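Local coordinates for protein thiol-activated cytolysin (PDB 6NAL) that probably acts as a pore-forming toxin of the cholesterol-dependent cytolysin family, assembling on target membranes into a large beta-barrel pore, at residues A[27-32]-A[352-357]; A[76-81]-A[89-94]; A[172-177]-A[245-250]; A[368-373]-A[412-417]. All blocks are in the same frame, centred on the assembly; numbering follows the deposited sequence.

From the N terminus, the loop at 27-32 waits some 320 residues for its partner on the long strand 349-372, so contact 1 closes the largest loop. Contacts 2 and 3 are both nested inside it, one after the other: contact 2 is a local turn-back at 76-81 and 89-94, while contact 3 sets the end of helix 167-174 against strand 232-250. These two reach the same antiparallel sheet, since strands 76-78 and 232-250 are neighbours in it. Contact 4 opens only after contact 1 has closed and pairs the far end of strand 349-372 with strand 412-418. The strand runs from contact 1 to contact 4, about 50 Å between centres, and so links the body of the protein to the C-terminal beta-sandwich.

Contact 1 of 4, residues A[27-32]-A[352-357]; sequences TSISNI and TTEYVA
Polar grips at T27 and I29 hold this loop to the strand, and the fit slackens from there on. At the tight end, E354 N donates to T27 O at 3.1 Å, coming in from above the carbonyl plane. Beside it T27 N donates to T353 OG1, also 3.1 Å but bent, at 136°. Chi1 of T353 (-173°) places OG1 where T27 N can reach it, and the two threonines lie side by side. E354 sends its extended chain alongside the loop. Its carboxylate ends at I29 N, which reaches OE1 at 2.9 Å, nearly along the C-O axis. OE1 also comes within 3.3 Å of I29 O, two acceptors, and a long, weak ion pair with K52 probably eases the charge. The loose side is apolar and thin: I29 CG1 slides past E354 CB at 4.1 Å, and I29 CG2 meets V356 CG2 at 4.4 Å. S28 lies exposed, and the chain is poorly ordered from S30. L393 and I396 of the second subunit pack on E354 and Y355. T27 OG1 bonds to D155 and N157. Alongside in the sheet, T353 and Y355 bond through their backbones to strand 44-59, their side chains packing on helix 156-163.

Contact 2 of 4, residues A[76-81]-A[89-94]; sequences LLVASN and QELAVD
V78 and Q89 cross obliquely, with the valine methyl CG2 pushed against the glutamine amide. Q89 stretches out, its CG anti to the backbone N (chi1 -177°), so that its end lies over V78. CG2 comes to 2.9 Å from Q89 OE1, a strained overlap that is probably a fault in the placing of the exposed glutamine end. On the other branch, V78 CG1 meets L91 CB at 4.1 Å, the two side chains crossing at about a right angle. L91 also spreads against L76, CB to CB at 4.0 Å. L77 turns the opposite way at its root, yet its CD2 curls back to 3.4 Å from Q89 O. V78 N points nearly along the C=O axis of Q89, at 3.0 Å from its O, whereas L91 N meets L76 O at 3.3 Å from well above the carbonyl plane. One water donates to V78 O at 2.6 Å and accepts from Q89 N; another, at the far end, accepts from L76 N at 3.0 Å and donates weakly to L91 O. L77 and E90 form an antiparallel non-hydrogen-bonded pair. Backbone bonds, two bridging waters, one weakly held, and leucine and valine contacts together join the two segments.

Contact 3 of 4, residues A[172-177]-A[245-250]; sequences QKLSID and FLKFES
K173, early in the segment, points away to a salt bridge with E298. L174, in the last part of helix 167-174, faces the sheet. It has its CG anti to the carbonyl carbon, and CD1 drops onto strand 245-250. It touches F245 CB at 4.0 Å, crossing that side chain at about a right angle, and K247 CB at 4.1 Å, where the two chains slide past each other in opposite directions. S175 has left helical phi/psi with positive phi (49°), turning the chain. K247 runs out with CG anti to the backbone N and bends at chi3 (126°), so its CE comes to 3.8 Å from L174 O. The carbonyls there would probably favour the nearby positive charge. I176 lies alongside the K247 chain, running the opposite way. The ammonium itself is claimed by E249, K247 NZ to OE2 at 3.5 Å. D177 closes the segment by capping the next helix, 178-183. Strand 232-250 sits between strands 187-202 and 287-294, and L174 also packs on S290 and V292 of the latter. Helices packed on the bent central sheet are characteristic of the MACPF/CDC fold; in related cytolysins helices flanking this sheet refold into membrane-spanning hairpins, and helix 167-174 is probably one of the equivalents.

Contact 4 of 4, residues A[368-373]-A[412-417]; sequences IRLEHS and FSTTIP
Two strands of the C-terminal beta-sandwich run antiparallel here, their axes 4.7 Å apart at closest and their directions differing by 162°. In the ladder I368, L370 and H372 are hydrogen-bonded to I416, T414 and F412 respectively; R369-T415 and E371-S413 are the non-hydrogen-bonded pairs. The straightest link is I416 N to I368 O, 2.7 Å and in the carbonyl plane. On the inner face I368 and I416 meet CB to CB at 4.2 Å, and L370 CD1 crosses obliquely to I416 CD1 at 4.0 Å. F412 is on this face too, its CG anti to the backbone N (chi1 168°), with CE2 4.4 Å from L370 CB and H372 CB at the ring edge. H372, buried on the same face, bonds Y376 O through NE2. W401 packs on L370, F412, T414 and I416, while F380 packs on L370 and H372. On the other face R369 lies alongside T415, CG to OG1 at 3.5 Å, and its buried NE has no partner. E371 OE2 and S413 OG stand apart, at 3.9 Å. The largely apolar face (I368, L370, F412, I416) turns toward strands 378-389 and 394-408 and the polar one away, as in a two-sheet sandwich; in relatives, this domain recognises membranes.

Contact 1 of 4, residues A[27-32]-A[352-357]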
loop_
_atom_site.group_PDB
_atom_site.type_symbol
_atom_site.label_atom_id
_atom_site.label_comp_id
_atom_site.label_asym_id
_atom_site.label_seq_id
_atom_site.Cartn_x
_atom_site.Cartn_y
_atom_site.Cartn_z
ATOM N N THR A 27 -18.250 -16.433 -7.835
ATOM C CA THR A 27 -16.952 -16.870 -8.291
ATOM C C THR A 27 -16.080 -17.317 -7.127
ATOM O O THR A 27 -16.057 -16.715 -6.050
ATOM C CB THR A 27 -16.288 -15.715 -9.029
ATOM O OG1 THR A 27 -17.247 -15.147 -9.927
ATOM C CG2 THR A 27 -15.055 -16.149 -9.792
ATOM N N SER A 28 -15.347 -18.378 -7.347
ATOM C CA SER A 28 -14.238 -18.691 -6.478
ATOM C C SER A 28 -12.936 -18.613 -7.266
ATOM O O SER A 28 -12.868 -18.983 -8.434
ATOM C CB SER A 28 -14.399 -20.061 -5.852
ATOM O OG SER A 28 -13.103 -20.591 -5.600
ATOM N N ILE A 29 -11.923 -18.069 -6.629
ATOM C CA ILE A 29 -10.557 -18.083 -7.130
ATOM C C ILE A 29 -9.774 -18.969 -6.168
ATOM O O ILE A 29 -9.930 -18.850 -4.951
ATOM C CB ILE A 29 -9.978 -16.657 -7.199
ATOM C CG1 ILE A 29 -11.032 -15.674 -7.729
ATOM C CG2 ILE A 29 -8.720 -16.664 -8.052
ATOM C CD1 ILE A 29 -11.221 -15.744 -9.208
ATOM N N SER A 30 -8.987 -19.880 -6.676
ATOM C CA SER A 30 -8.361 -20.847 -5.753
ATOM C C SER A 30 -6.881 -21.011 -6.086
ATOM O O SER A 30 -6.467 -21.982 -6.722
ATOM C CB SER A 30 -9.102 -22.184 -5.801
ATOM O OG SER A 30 -9.000 -22.769 -7.090
ATOM N N ASN A 31 -6.077 -20.061 -5.628
ATOM C CA ASN A 31 -4.716 -19.908 -6.129
ATOM C C ASN A 31 -4.091 -18.699 -5.443
ATOM O O ASN A 31 -4.722 -17.648 -5.361
ATOM C CB ASN A 31 -4.718 -19.736 -7.653
ATOM C CG ASN A 31 -5.779 -18.756 -8.127
ATOM O OD1 ASN A 31 -5.746 -17.575 -7.760
ATOM N ND2 ASN A 31 -6.729 -19.239 -8.947
ATOM N N ILE A 32 -2.881 -18.833 -4.913
ATOM C CA ILE A 32 -2.226 -17.724 -4.227
ATOM C C ILE A 32 -1.083 -17.136 -5.063
ATOM O O ILE A 32 -0.315 -16.310 -4.569
ATOM C CB ILE A 32 -1.746 -18.172 -2.829
ATOM C CG1 ILE A 32 -1.267 -16.964 -2.008
ATOM C CG2 ILE A 32 -0.668 -19.225 -2.909
ATOM C CD1 ILE A 32 -2.261 -15.807 -1.868
ATOM N N THR A 352 -21.964 -13.907 -1.671
ATOM C CA THR A 352 -20.520 -13.689 -1.608
ATOM C C THR A 352 -19.922 -14.032 -2.958
ATOM O O THR A 352 -20.384 -14.967 -3.617
ATOM C CB THR A 352 -19.827 -14.565 -0.560
ATOM O OG1 THR A 352 -20.167 -14.117 0.755
ATOM C CG2 THR A 352 -18.291 -14.546 -0.748
ATOM N N THR A 353 -18.882 -13.307 -3.357
ATOM C CA THR A 353 -18.195 -13.607 -4.609
ATOM C C THR A 353 -16.754 -13.092 -4.492
ATOM O O THR A 353 -16.515 -12.053 -3.885
ATOM C CB THR A 353 -18.939 -12.968 -5.787
ATOM O OG1 THR A 353 -18.355 -13.396 -7.033
ATOM C CG2 THR A 353 -18.884 -11.444 -5.655
ATOM N N GLU A 354 -15.805 -13.830 -5.055
ATOM C CA GLU A 354 -14.403 -13.471 -4.992
ATOM C C GLU A 354 -13.978 -12.849 -6.309
ATOM O O GLU A 354 -14.595 -13.056 -7.352
ATOM C CB GLU A 354 -13.535 -14.679 -4.664
ATOM C CG GLU A 354 -13.959 -15.337 -3.359
ATOM C CD GLU A 354 -13.236 -16.642 -3.057
ATOM O OE1 GLU A 354 -12.632 -17.208 -3.996
ATOM O OE2 GLU A 354 -13.281 -17.095 -1.881
ATOM N N TYR A 355 -12.946 -12.027 -6.226
ATOM C CA TYR A 355 -12.417 -11.346 -7.384
ATOM C C TYR A 355 -10.959 -11.006 -7.113
ATOM O O TYR A 355 -10.488 -11.046 -5.973
ATOM C CB TYR A 355 -13.238 -10.109 -7.727
ATOM C CG TYR A 355 -13.315 -9.044 -6.672
ATOM C CD1 TYR A 355 -14.262 -9.090 -5.673
ATOM C CD2 TYR A 355 -12.497 -7.939 -6.743
ATOM C CE1 TYR A 355 -14.360 -8.056 -4.724
ATOM C CE2 TYR A 355 -12.582 -6.917 -5.828
ATOM C CZ TYR A 355 -13.511 -6.989 -4.808
ATOM O OH TYR A 355 -13.568 -5.977 -3.883
ATOM N N VAL A 356 -10.254 -10.684 -8.189
ATOM C CA VAL A 356 -8.867 -10.236 -8.142
ATOM C C VAL A 356 -8.814 -8.721 -8.340
ATOM O O VAL A 356 -9.063 -8.222 -9.441
ATOM C CB VAL A 356 -8.026 -10.933 -9.212
ATOM C CG1 VAL A 356 -6.604 -10.491 -9.089
ATOM C CG2 VAL A 356 -8.129 -12.424 -9.068
ATOM N N ALA A 357 -8.484 -7.968 -7.295
ATOM C CA ALA A 357 -8.340 -6.517 -7.436
ATOM C C ALA A 357 -6.914 -6.267 -7.900
ATOM O O ALA A 357 -5.973 -6.790 -7.286
ATOM C CB ALA A 357 -8.595 -5.765 -6.124
#

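Contact 2 of 4, residues A[76-81]-A[89-94]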
loop_
_atom_site.group_PDB
_atom_site.type_symbol
_atom_site.label_atom_id
_atom_site.label_comp_id
_atom_site.label_asym_id
_atom_site.label_seq_id
_atom_site.Cartn_x
_atom_site.Cartn_y
_atom_site.Cartn_z
ATOM N N LEU A 76 -47.138 -16.900 -7.084
ATOM C CA LEU A 76 -46.527 -17.994 -6.338
ATOM C C LEU A 76 -45.429 -18.626 -7.177
ATOM O O LEU A 76 -45.509 -18.668 -8.412
ATOM C CB LEU A 76 -47.533 -19.030 -5.966
ATOM C CG LEU A 76 -48.570 -18.585 -4.941
ATOM C CD1 LEU A 76 -49.521 -19.806 -4.811
ATOM C CD2 LEU A 76 -48.001 -18.207 -3.625
ATOM N N LEU A 77 -44.385 -19.089 -6.503
ATOM C CA LEU A 77 -43.230 -19.638 -7.193
ATOM C C LEU A 77 -42.787 -20.868 -6.439
ATOM O O LEU A 77 -43.100 -20.998 -5.252
ATOM C CB LEU A 77 -42.061 -18.654 -7.233
ATOM C CG LEU A 77 -42.294 -17.335 -7.936
ATOM C CD1 LEU A 77 -41.165 -16.366 -7.549
ATOM C CD2 LEU A 77 -42.366 -17.592 -9.474
ATOM N N VAL A 78 -42.010 -21.741 -7.102
ATOM C CA VAL A 78 -41.282 -22.792 -6.381
ATOM C C VAL A 78 -39.838 -22.330 -6.151
ATOM O O VAL A 78 -39.121 -21.954 -7.085
ATOM C CB VAL A 78 -41.345 -24.176 -7.073
ATOM C CG1 VAL A 78 -42.771 -24.505 -7.561
ATOM C CG2 VAL A 78 -40.358 -24.322 -8.208
ATOM N N ALA A 79 -39.420 -22.334 -4.900
ATOM C CA ALA A 79 -38.071 -21.875 -4.577
ATOM C C ALA A 79 -37.053 -22.780 -5.253
ATOM O O ALA A 79 -37.215 -24.009 -5.316
ATOM C CB ALA A 79 -37.870 -21.856 -3.066
ATOM N N SER A 80 -36.004 -22.168 -5.770
ATOM C CA SER A 80 -35.064 -22.870 -6.629
ATOM C C SER A 80 -33.867 -21.963 -6.836
ATOM O O SER A 80 -34.036 -20.743 -6.988
ATOM C CB SER A 80 -35.704 -23.207 -7.973
ATOM O OG SER A 80 -34.706 -23.616 -8.851
ATOM N N ASN A 81 -32.672 -22.552 -6.879
ATOM C CA ASN A 81 -31.509 -21.749 -7.204
ATOM C C ASN A 81 -31.686 -21.032 -8.527
ATOM O O ASN A 81 -31.098 -19.971 -8.740
ATOM C CB ASN A 81 -30.265 -22.602 -7.237
ATOM C CG ASN A 81 -29.830 -22.970 -5.881
ATOM O OD1 ASN A 81 -29.827 -22.137 -4.968
ATOM N ND2 ASN A 81 -29.478 -24.227 -5.708
ATOM N N GLN A 89 -39.472 -20.067 -11.304
ATOM C CA GLN A 89 -40.300 -21.180 -11.732
ATOM C C GLN A 89 -41.705 -20.916 -11.200
ATOM O O GLN A 89 -41.948 -20.960 -9.979
ATOM C CB GLN A 89 -39.736 -22.515 -11.223
ATOM C CG GLN A 89 -40.544 -23.720 -11.712
ATOM C CD GLN A 89 -40.106 -25.066 -11.120
ATOM O OE1 GLN A 89 -38.977 -25.222 -10.643
ATOM N NE2 GLN A 89 -41.030 -26.048 -11.134
ATOM N N GLU A 90 -42.615 -20.613 -12.117
ATOM C CA GLU A 90 -44.022 -20.450 -11.779
ATOM C C GLU A 90 -44.601 -21.701 -11.112
ATOM O O GLU A 90 -44.273 -22.838 -11.464
ATOM C CB GLU A 90 -44.780 -20.114 -13.045
ATOM C CG GLU A 90 -46.236 -19.660 -12.869
ATOM C CD GLU A 90 -46.897 -19.368 -14.238
ATOM O OE1 GLU A 90 -46.415 -19.959 -15.242
ATOM O OE2 GLU A 90 -47.856 -18.546 -14.307
ATOM N N LEU A 91 -45.415 -21.462 -10.091
ATOM C CA LEU A 91 -46.256 -22.462 -9.444
ATOM C C LEU A 91 -47.668 -22.255 -9.976
ATOM O O LEU A 91 -48.441 -21.463 -9.440
ATOM C CB LEU A 91 -46.201 -22.297 -7.935
ATOM C CG LEU A 91 -47.198 -23.177 -7.196
ATOM C CD1 LEU A 91 -46.947 -24.603 -7.667
ATOM C CD2 LEU A 91 -47.044 -23.093 -5.730
ATOM N N ALA A 92 -47.996 -22.955 -11.050
ATOM C CA ALA A 92 -49.237 -22.696 -11.789
ATOM C C ALA A 92 -50.372 -23.538 -11.210
ATOM O O ALA A 92 -50.563 -24.712 -11.557
ATOM C CB ALA A 92 -49.041 -22.969 -13.277
ATOM N N VAL A 93 -51.129 -22.927 -10.300
ATOM C CA VAL A 93 -52.356 -23.519 -9.777
ATOM C C VAL A 93 -53.418 -22.431 -9.646
ATOM O O VAL A 93 -53.148 -21.235 -9.779
ATOM C CB VAL A 93 -52.138 -24.235 -8.424
ATOM C CG1 VAL A 93 -51.334 -25.511 -8.620
ATOM C CG2 VAL A 93 -51.442 -23.346 -7.426
ATOM N N ASP A 94 -54.643 -22.858 -9.384
ATOM C CA ASP A 94 -55.745 -21.914 -9.265
ATOM C C ASP A 94 -55.732 -21.309 -7.876
ATOM O O ASP A 94 -55.488 -22.005 -6.884
ATOM C CB ASP A 94 -57.072 -22.621 -9.537
ATOM C CG ASP A 94 -57.152 -23.160 -10.954
ATOM O OD1 ASP A 94 -56.764 -22.399 -11.871
ATOM O OD2 ASP A 94 -57.588 -24.322 -11.154
HETATM O O HOH W 1 -48.764 -18.161 -9.273
HETATM O O HOH W 2 -37.594 -20.760 -8.813
#

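Contact 3 of 4, residues A[172-177]-A[245-250]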
loop_
_atom_site.group_PDB
_atom_site.type_symbol
_atom_site.label_atom_id
_atom_site.label_comp_id
_atom_site.label_asym_id
_atom_site.label_seq_id
_atom_site.Cartn_x
_atom_site.Cartn_y
_atom_site.Cartn_z
ATOM N N GLN A 172 -27.581 -8.427 -23.087
ATOM C CA GLN A 172 -28.137 -8.027 -24.373
ATOM C C GLN A 172 -27.764 -6.586 -24.702
ATOM O O GLN A 172 -27.123 -6.311 -25.724
ATOM C CB GLN A 172 -29.669 -8.187 -24.408
ATOM C CG GLN A 172 -30.271 -7.947 -25.804
ATOM C CD GLN A 172 -31.528 -7.054 -25.801
ATOM O OE1 GLN A 172 -32.177 -6.871 -24.760
ATOM N NE2 GLN A 172 -31.875 -6.502 -26.978
ATOM N N LYS A 173 -28.169 -5.648 -23.850
ATOM C CA LYS A 173 -28.199 -4.241 -24.234
ATOM C C LYS A 173 -26.813 -3.592 -24.164
ATOM O O LYS A 173 -26.384 -2.919 -25.112
ATOM C CB LYS A 173 -29.204 -3.503 -23.343
ATOM C CG LYS A 173 -30.665 -4.015 -23.404
ATOM C CD LYS A 173 -31.464 -3.450 -24.602
ATOM C CE LYS A 173 -32.914 -3.951 -24.633
ATOM N NZ LYS A 173 -33.775 -3.193 -25.611
ATOM N N LEU A 174 -26.091 -3.783 -23.055
ATOM C CA LEU A 174 -24.770 -3.173 -22.906
ATOM C C LEU A 174 -23.673 -3.986 -23.565
ATOM O O LEU A 174 -22.510 -3.560 -23.541
ATOM C CB LEU A 174 -24.386 -3.010 -21.433
ATOM C CG LEU A 174 -25.034 -1.858 -20.677
ATOM C CD1 LEU A 174 -24.597 -1.830 -19.235
ATOM C CD2 LEU A 174 -24.746 -0.530 -21.359
ATOM N N SER A 175 -24.002 -5.159 -24.101
ATOM C CA SER A 175 -23.014 -6.053 -24.700
ATOM C C SER A 175 -21.817 -6.249 -23.757
ATOM O O SER A 175 -20.708 -5.743 -23.954
ATOM C CB SER A 175 -22.604 -5.506 -26.067
ATOM O OG SER A 175 -22.109 -6.538 -26.897
ATOM N N ILE A 176 -22.120 -7.000 -22.702
ATOM C CA ILE A 176 -21.192 -7.370 -21.648
ATOM C C ILE A 176 -20.747 -8.805 -21.912
ATOM O O ILE A 176 -21.561 -9.729 -21.863
ATOM C CB ILE A 176 -21.862 -7.261 -20.268
ATOM C CG1 ILE A 176 -22.315 -5.827 -20.007
ATOM C CG2 ILE A 176 -20.927 -7.833 -19.213
ATOM C CD1 ILE A 176 -21.352 -5.053 -19.242
ATOM N N ASP A 177 -19.467 -9.022 -22.164
ATOM C CA ASP A 177 -18.932 -10.382 -22.263
ATOM C C ASP A 177 -17.522 -10.335 -21.695
ATOM O O ASP A 177 -16.624 -9.728 -22.285
ATOM C CB ASP A 177 -18.937 -10.903 -23.705
ATOM C CG ASP A 177 -18.196 -12.263 -23.861
ATOM O OD1 ASP A 177 -18.036 -13.030 -22.863
ATOM O OD2 ASP A 177 -17.773 -12.560 -25.007
ATOM N N PHE A 245 -27.891 2.728 -16.609
ATOM C CA PHE A 245 -26.580 2.115 -16.457
ATOM C C PHE A 245 -25.612 2.810 -17.385
ATOM O O PHE A 245 -25.944 3.024 -18.546
ATOM C CB PHE A 245 -26.628 0.629 -16.817
ATOM C CG PHE A 245 -27.290 -0.216 -15.792
ATOM C CD1 PHE A 245 -28.629 -0.484 -15.865
ATOM C CD2 PHE A 245 -26.556 -0.755 -14.750
ATOM C CE1 PHE A 245 -29.249 -1.290 -14.908
ATOM C CE2 PHE A 245 -27.156 -1.545 -13.790
ATOM C CZ PHE A 245 -28.501 -1.818 -13.873
ATOM N N LEU A 246 -24.420 3.137 -16.882
ATOM C CA LEU A 246 -23.316 3.631 -17.700
ATOM C C LEU A 246 -22.127 2.680 -17.602
ATOM O O LEU A 246 -21.563 2.495 -16.524
ATOM C CB LEU A 246 -22.877 5.020 -17.252
ATOM C CG LEU A 246 -23.729 6.194 -17.694
ATOM C CD1 LEU A 246 -24.777 6.287 -16.623
ATOM C CD2 LEU A 246 -22.874 7.397 -17.831
ATOM N N LYS A 247 -21.702 2.140 -18.728
ATOM C CA LYS A 247 -20.594 1.203 -18.770
ATOM C C LYS A 247 -19.397 1.906 -19.384
ATOM O O LYS A 247 -19.490 2.440 -20.489
ATOM C CB LYS A 247 -20.960 -0.039 -19.579
ATOM C CG LYS A 247 -19.828 -1.027 -19.671
ATOM C CD LYS A 247 -20.309 -2.332 -20.337
ATOM C CE LYS A 247 -19.413 -2.700 -21.524
ATOM N NZ LYS A 247 -19.405 -1.579 -22.513
ATOM N N PHE A 248 -18.282 1.927 -18.657
ATOM C CA PHE A 248 -17.029 2.496 -19.137
ATOM C C PHE A 248 -16.028 1.360 -19.323
ATOM O O PHE A 248 -15.739 0.628 -18.377
ATOM C CB PHE A 248 -16.459 3.510 -18.163
ATOM C CG PHE A 248 -17.385 4.612 -17.796
ATOM C CD1 PHE A 248 -18.311 4.460 -16.783
ATOM C CD2 PHE A 248 -17.325 5.827 -18.454
ATOM C CE1 PHE A 248 -19.169 5.498 -16.457
ATOM C CE2 PHE A 248 -18.153 6.863 -18.111
ATOM C CZ PHE A 248 -19.085 6.692 -17.121
ATOM N N GLU A 249 -15.510 1.220 -20.528
ATOM C CA GLU A 249 -14.615 0.146 -20.921
ATOM C C GLU A 249 -13.362 0.793 -21.510
ATOM O O GLU A 249 -13.453 1.760 -22.286
ATOM C CB GLU A 249 -15.281 -0.775 -21.942
ATOM C CG GLU A 249 -14.781 -2.213 -21.901
ATOM C CD GLU A 249 -15.548 -3.168 -22.839
ATOM O OE1 GLU A 249 -15.063 -3.417 -23.973
ATOM O OE2 GLU A 249 -16.623 -3.683 -22.437
ATOM N N SER A 250 -12.191 0.283 -21.126
ATOM C CA SER A 250 -10.938 0.925 -21.500
ATOM C C SER A 250 -9.823 -0.099 -21.517
ATOM O O SER A 250 -9.884 -1.097 -20.805
ATOM C CB SER A 250 -10.587 2.034 -20.515
ATOM O OG SER A 250 -9.441 2.724 -20.932
#

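Contact 4 of 4, residues A[368-373]-A[412-417]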
loop_
_atom_site.group_PDB
_atom_site.type_symbol
_atom_site.label_atom_id
_atom_site.label_comp_id
_atom_site.label_asym_id
_atom_site.label_seq_id
_atom_site.Cartn_x
_atom_site.Cartn_y
_atom_site.Cartn_z
ATOM N N ILE A 368 18.436 14.864 -11.024
ATOM C CA ILE A 368 19.242 15.633 -10.072
ATOM C C ILE A 368 20.246 16.473 -10.858
ATOM O O ILE A 368 21.100 15.925 -11.563
ATOM C CB ILE A 368 19.966 14.731 -9.059
ATOM C CG1 ILE A 368 18.971 13.965 -8.187
ATOM C CG2 ILE A 368 20.910 15.569 -8.160
ATOM C CD1 ILE A 368 19.569 12.763 -7.553
ATOM N N ARG A 369 20.130 17.800 -10.750
ATOM C CA ARG A 369 21.090 18.730 -11.344
ATOM C C ARG A 369 22.054 19.207 -10.265
ATOM O O ARG A 369 21.627 19.700 -9.219
ATOM C CB ARG A 369 20.401 19.945 -11.985
ATOM C CG ARG A 369 19.595 19.675 -13.249
ATOM C CD ARG A 369 19.659 20.853 -14.209
ATOM N NE ARG A 369 18.543 20.867 -15.162
ATOM C CZ ARG A 369 18.481 21.672 -16.220
ATOM N NH1 ARG A 369 19.474 22.527 -16.467
ATOM N NH2 ARG A 369 17.437 21.627 -17.035
ATOM N N LEU A 370 23.342 19.066 -10.512
ATOM C CA LEU A 370 24.387 19.571 -9.614
ATOM C C LEU A 370 25.059 20.779 -10.248
ATOM O O LEU A 370 25.331 20.757 -11.442
ATOM C CB LEU A 370 25.432 18.502 -9.345
ATOM C CG LEU A 370 24.770 17.194 -8.898
ATOM C CD1 LEU A 370 25.914 16.178 -8.803
ATOM C CD2 LEU A 370 24.011 17.281 -7.562
ATOM N N GLU A 371 25.250 21.853 -9.486
ATOM C CA GLU A 371 25.883 23.059 -10.003
ATOM C C GLU A 371 26.838 23.585 -8.956
ATOM O O GLU A 371 26.512 23.689 -7.770
ATOM C CB GLU A 371 24.858 24.118 -10.388
ATOM C CG GLU A 371 23.586 23.467 -10.980
ATOM C CD GLU A 371 22.599 24.442 -11.643
ATOM O OE1 GLU A 371 21.855 25.133 -10.909
ATOM O OE2 GLU A 371 22.538 24.478 -12.903
ATOM N N HIS A 372 28.034 23.843 -9.416
ATOM C CA HIS A 372 29.111 24.363 -8.606
ATOM C C HIS A 372 29.572 25.653 -9.263
ATOM O O HIS A 372 29.992 25.649 -10.428
ATOM C CB HIS A 372 30.225 23.344 -8.546
ATOM C CG HIS A 372 31.481 23.825 -7.903
ATOM N ND1 HIS A 372 31.501 24.808 -6.942
ATOM C CD2 HIS A 372 32.762 23.408 -8.050
ATOM C CE1 HIS A 372 32.742 24.970 -6.516
ATOM N NE2 HIS A 372 33.527 24.131 -7.171
ATOM N N SER A 373 29.475 26.745 -8.538
ATOM C CA SER A 373 30.020 28.014 -9.006
ATOM C C SER A 373 30.973 28.608 -7.986
ATOM O O SER A 373 31.413 29.741 -8.162
ATOM C CB SER A 373 28.907 29.024 -9.276
ATOM O OG SER A 373 28.321 29.341 -8.015
ATOM N N PHE A 412 30.830 24.008 -13.026
ATOM C CA PHE A 412 30.536 22.604 -13.236
ATOM C C PHE A 412 29.037 22.430 -13.120
ATOM O O PHE A 412 28.404 23.052 -12.267
ATOM C CB PHE A 412 31.187 21.713 -12.216
ATOM C CG PHE A 412 30.672 20.319 -12.248
ATOM C CD1 PHE A 412 30.957 19.488 -13.343
ATOM C CD2 PHE A 412 29.905 19.826 -11.209
ATOM C CE1 PHE A 412 30.484 18.198 -13.402
ATOM C CE2 PHE A 412 29.433 18.509 -11.247
ATOM C CZ PHE A 412 29.715 17.697 -12.350
ATOM N N SER A 413 28.485 21.554 -13.945
ATOM C CA SER A 413 27.044 21.408 -14.057
ATOM C C SER A 413 26.714 20.105 -14.781
ATOM O O SER A 413 27.126 19.905 -15.924
ATOM C CB SER A 413 26.465 22.604 -14.797
ATOM O OG SER A 413 25.075 22.430 -15.025
ATOM N N THR A 414 25.975 19.215 -14.134
ATOM C CA THR A 414 25.583 17.959 -14.764
ATOM C C THR A 414 24.185 17.576 -14.307
ATOM O O THR A 414 23.629 18.135 -13.347
ATOM C CB THR A 414 26.627 16.841 -14.495
ATOM O OG1 THR A 414 26.400 15.749 -15.394
ATOM C CG2 THR A 414 26.643 16.358 -13.042
ATOM N N THR A 415 23.584 16.683 -15.081
ATOM C CA THR A 415 22.258 16.175 -14.794
ATOM C C THR A 415 22.399 14.676 -14.599
ATOM O O THR A 415 22.956 13.987 -15.461
ATOM C CB THR A 415 21.287 16.535 -15.917
ATOM O OG1 THR A 415 21.021 17.943 -15.881
ATOM C CG2 THR A 415 19.965 15.825 -15.727
ATOM N N ILE A 416 21.940 14.185 -13.449
ATOM C CA ILE A 416 21.831 12.744 -13.183
ATOM C C ILE A 416 20.399 12.263 -13.439
ATOM O O ILE A 416 19.529 12.522 -12.617
ATOM C CB ILE A 416 22.253 12.441 -11.734
ATOM C CG1 ILE A 416 23.691 12.894 -11.489
ATOM C CG2 ILE A 416 22.095 10.939 -11.380
ATOM C CD1 ILE A 416 24.030 12.900 -10.078
ATOM N N PRO A 417 20.076 11.610 -14.540
ATOM C CA PRO A 417 18.688 11.149 -14.738
ATOM C C PRO A 417 18.403 9.830 -14.018
ATOM O O PRO A 417 19.189 8.883 -14.060
ATOM C CB PRO A 417 18.581 10.990 -16.262
ATOM C CG PRO A 417 20.008 10.514 -16.640
ATOM C CD PRO A 417 20.980 11.144 -15.601
#